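Side-chain contact in CymD (Pseudomonas putida, PDB 6Z34), which probably lets monoaromatic hydrocarbons cross the outer membrane of Pseudomonas putida as a FadL-family channel: residues Glu277-Leu282 / Ser306-Asp311. Sequence-based numbering, arbitrary orientation.
Sequences EMPASL and SDVMDD
Pro279 and Val308 bring the two backbones nearest, CA to CA 6.0 Å, where the chain leading into strand 281-289 runs roughly antiparallel to the loop 306-311. Val308 carries the contact, with its CB directed at the other backbone. CG2 does most of the touching: it lies 3.7 Å from CB of Pro279, an apolar meeting of a methyl with the rim of the pyrrolidine ring. That methyl is also placed 3.0 Å from the carbonyl O of Glu277, nearly straight ahead of the C=O bond (168° at O); this is shorter than a comfortable contact and doubtful, probably modelling imprecision or local strain. CG2 stands anti to its own carbonyl carbon and beside the backbone N, while CG1, anti to that N (chi1 171°), stays 3.7 Å from the same Glu277 O. Both methyls thus approach that oxygen from one side, as a beta-branched residue allows by carrying two close to its backbone. Proline suits the other segment because its ring offers a rigid apolar CB, and its nitrogen has no N-H to leave without a partner; Met278 and Ala280 on either side make backbone hydrogen bonds to Thr244 and Tyr304. The ring also packs on Val303 and Trp305, linking the loop contact to strand 294-303. The Glu277 side chain (chi1 179°) runs beside the valine and shields it only loosely, its CB 4.7 Å from CG1 of Val308; the residue's nearest approach is through its carbonyl O. Strands 265-273 and 313-318 pair beyond one end of this region and strands 281-289 and 294-303 beyond the other, so the contact bridges a break between two antiparallel pairings of the FadL-type barrel. Its chemistry implies weak, non-directional packing, essentially one valine methyl against Pro279 CB.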
ATOM      1  N   GLU A 277       5.724  -6.070  -9.931  1.00 95.75           N
ATOM      2  CA  GLU A 277       5.333  -4.864 -10.629  1.00 96.66           C
ATOM      3  C   GLU A 277       3.987  -4.515 -10.037  1.00102.42           C
ATOM      4  O   GLU A 277       2.964  -5.035 -10.492  1.00112.82           O
ATOM      5  CB  GLU A 277       5.263  -5.080 -12.145  1.00 97.14           C
ATOM      6  CG  GLU A 277       4.826  -3.850 -12.949  1.00100.37           C
ATOM      7  CD  GLU A 277       5.027  -4.022 -14.449  1.00 99.94           C
ATOM      8  OE1 GLU A 277       4.635  -5.086 -14.973  1.00100.08           O
ATOM      9  OE2 GLU A 277       5.562  -3.097 -15.104  1.00 98.89           O
ATOM     10  N   MET A 278       3.982  -3.714  -8.979  1.00 89.61           N
ATOM     11  CA  MET A 278       2.713  -3.266  -8.439  1.00 76.40           C
ATOM     12  C   MET A 278       1.877  -2.681  -9.569  1.00 70.04           C
ATOM     13  O   MET A 278       2.430  -2.100 -10.514  1.00 72.04           O
ATOM     14  CB  MET A 278       2.921  -2.252  -7.321  1.00 68.43           C
ATOM     15  CG  MET A 278       4.153  -2.549  -6.524  1.00 74.12           C
ATOM     16  SD  MET A 278       4.051  -1.744  -4.937  1.00 75.99           S
ATOM     17  CE  MET A 278       3.102  -2.906  -3.968  1.00 80.47           C
ATOM     18  N   PRO A 279       0.569  -2.882  -9.555  1.00 63.78           N
ATOM     19  CA  PRO A 279      -0.231  -2.511 -10.712  1.00 59.40           C
ATOM     20  C   PRO A 279      -0.523  -1.023 -10.742  1.00 51.43           C
ATOM     21  O   PRO A 279      -0.632  -0.361  -9.709  1.00 53.71           O
ATOM     22  CB  PRO A 279      -1.513  -3.328 -10.523  1.00 67.00           C
ATOM     23  CG  PRO A 279      -1.630  -3.465  -9.037  1.00 66.63           C
ATOM     24  CD  PRO A 279      -0.240  -3.486  -8.482  1.00 63.14           C
ATOM     25  N   ALA A 280      -0.624  -0.513 -11.965  1.00 47.35           N
ATOM     26  CA  ALA A 280      -1.235   0.765 -12.283  1.00 50.18           C
ATOM     27  C   ALA A 280      -2.612   0.881 -11.653  1.00 56.88           C
ATOM     28  O   ALA A 280      -3.226  -0.133 -11.322  1.00 61.45           O
ATOM     29  CB  ALA A 280      -1.347   0.930 -13.800  1.00 41.52           C
ATOM     30  N   SER A 281      -3.099   2.109 -11.464  1.00 57.23           N
ATOM     31  CA  SER A 281      -4.490   2.308 -11.082  1.00 54.42           C
ATOM     32  C   SER A 281      -4.969   3.645 -11.614  1.00 49.30           C
ATOM     33  O   SER A 281      -4.186   4.561 -11.870  1.00 53.80           O
ATOM     34  CB  SER A 281      -4.713   2.222  -9.568  1.00 49.67           C
ATOM     35  OG  SER A 281      -3.860   3.110  -8.874  1.00 55.12           O
ATOM     36  N   LEU A 282      -6.273   3.731 -11.798  1.00 53.55           N
ATOM     37  CA  LEU A 282      -6.921   4.926 -12.301  1.00 49.37           C
ATOM     38  C   LEU A 282      -7.970   5.326 -11.284  1.00 59.05           C
ATOM     39  O   LEU A 282      -8.811   4.502 -10.912  1.00 63.47           O
ATOM     40  CB  LEU A 282      -7.555   4.678 -13.670  1.00 45.04           C
ATOM     41  CG  LEU A 282      -8.220   5.906 -14.303  1.00 65.76           C
ATOM     42  CD1 LEU A 282      -7.179   6.946 -14.754  1.00 58.83           C
ATOM     43  CD2 LEU A 282      -9.109   5.483 -15.461  1.00 69.25           C
ATOM     44  N   SER A 306      -4.893  -7.252 -13.616  1.00 77.77           N
ATOM     45  CA  SER A 306      -4.860  -8.176 -14.748  1.00 85.59           C
ATOM     46  C   SER A 306      -3.685  -7.891 -15.674  1.00 97.75           C
ATOM     47  O   SER A 306      -3.192  -8.806 -16.347  1.00101.12           O
ATOM     48  CB  SER A 306      -6.173  -8.117 -15.530  1.00 83.49           C
ATOM     49  OG  SER A 306      -6.287  -6.902 -16.264  1.00 84.48           O
ATOM     50  N   ASP A 307      -3.213  -6.639 -15.715  1.00 91.20           N
ATOM     51  CA  ASP A 307      -2.107  -6.260 -16.586  1.00 81.71           C
ATOM     52  C   ASP A 307      -0.745  -6.387 -15.918  1.00 72.92           C
ATOM     53  O   ASP A 307       0.266  -6.054 -16.541  1.00 80.26           O
ATOM     54  CB  ASP A 307      -2.310  -4.847 -17.119  1.00 92.91           C
ATOM     55  CG  ASP A 307      -3.500  -4.756 -18.055  1.00111.13           C
ATOM     56  OD1 ASP A 307      -3.314  -4.323 -19.213  1.00117.76           O
ATOM     57  OD2 ASP A 307      -4.618  -5.134 -17.641  1.00117.18           O
ATOM     58  N   VAL A 308      -0.694  -6.859 -14.677  1.00 61.49           N
ATOM     59  CA  VAL A 308       0.534  -7.416 -14.123  1.00 83.44           C
ATOM     60  C   VAL A 308       0.631  -8.854 -14.621  1.00106.13           C
ATOM     61  O   VAL A 308      -0.151  -9.713 -14.207  1.00 99.73           O
ATOM     62  CB  VAL A 308       0.546  -7.369 -12.591  1.00 79.88           C
ATOM     63  CG1 VAL A 308       1.741  -8.170 -12.029  1.00 88.07           C
ATOM     64  CG2 VAL A 308       0.574  -5.970 -12.116  1.00 63.99           C
ATOM     65  N   MET A 309       1.584  -9.119 -15.516  1.00136.55           N
ATOM     66  CA  MET A 309       1.883 -10.492 -15.907  1.00142.20           C
ATOM     67  C   MET A 309       2.380 -11.256 -14.684  1.00141.14           C
ATOM     68  O   MET A 309       2.554 -10.669 -13.613  1.00148.52           O
ATOM     69  CB  MET A 309       2.898 -10.528 -17.056  1.00142.54           C
ATOM     70  CG  MET A 309       2.379  -9.946 -18.382  1.00138.72           C
ATOM     71  SD  MET A 309       2.893  -8.241 -18.708  1.00132.25           S
ATOM     72  CE  MET A 309       2.493  -8.086 -20.447  1.00128.07           C
ATOM     73  N   ASP A 310       2.619 -12.556 -14.812  1.00129.95           N
ATOM     74  CA  ASP A 310       2.651 -13.398 -13.628  1.00125.21           C
ATOM     75  C   ASP A 310       3.964 -14.112 -13.346  1.00121.17           C
ATOM     76  O   ASP A 310       4.063 -14.772 -12.306  1.00112.41           O
ATOM     77  CB  ASP A 310       1.544 -14.446 -13.721  1.00130.23           C
ATOM     78  CG  ASP A 310       0.481 -14.230 -12.704  1.00130.47           C
ATOM     79  OD1 ASP A 310       0.601 -13.254 -11.923  1.00124.05           O
ATOM     80  OD2 ASP A 310      -0.473 -15.025 -12.706  1.00128.52           O
ATOM     81  N   ASP A 311       4.962 -14.007 -14.221  1.00127.75           N
ATOM     82  CA  ASP A 311       6.250 -14.680 -14.078  1.00134.33           C
ATOM     83  C   ASP A 311       6.897 -14.435 -12.716  1.00127.79           C
ATOM     84  O   ASP A 311       7.896 -13.720 -12.636  1.00133.90           O
ATOM     85  CB  ASP A 311       7.192 -14.198 -15.190  1.00139.48           C
ATOM     86  CG  ASP A 311       7.982 -15.322 -15.836  1.00142.83           C
ATOM     87  OD1 ASP A 311       8.806 -15.950 -15.139  1.00144.09           O
ATOM     88  OD2 ASP A 311       7.800 -15.557 -17.050  1.00142.98           O
TER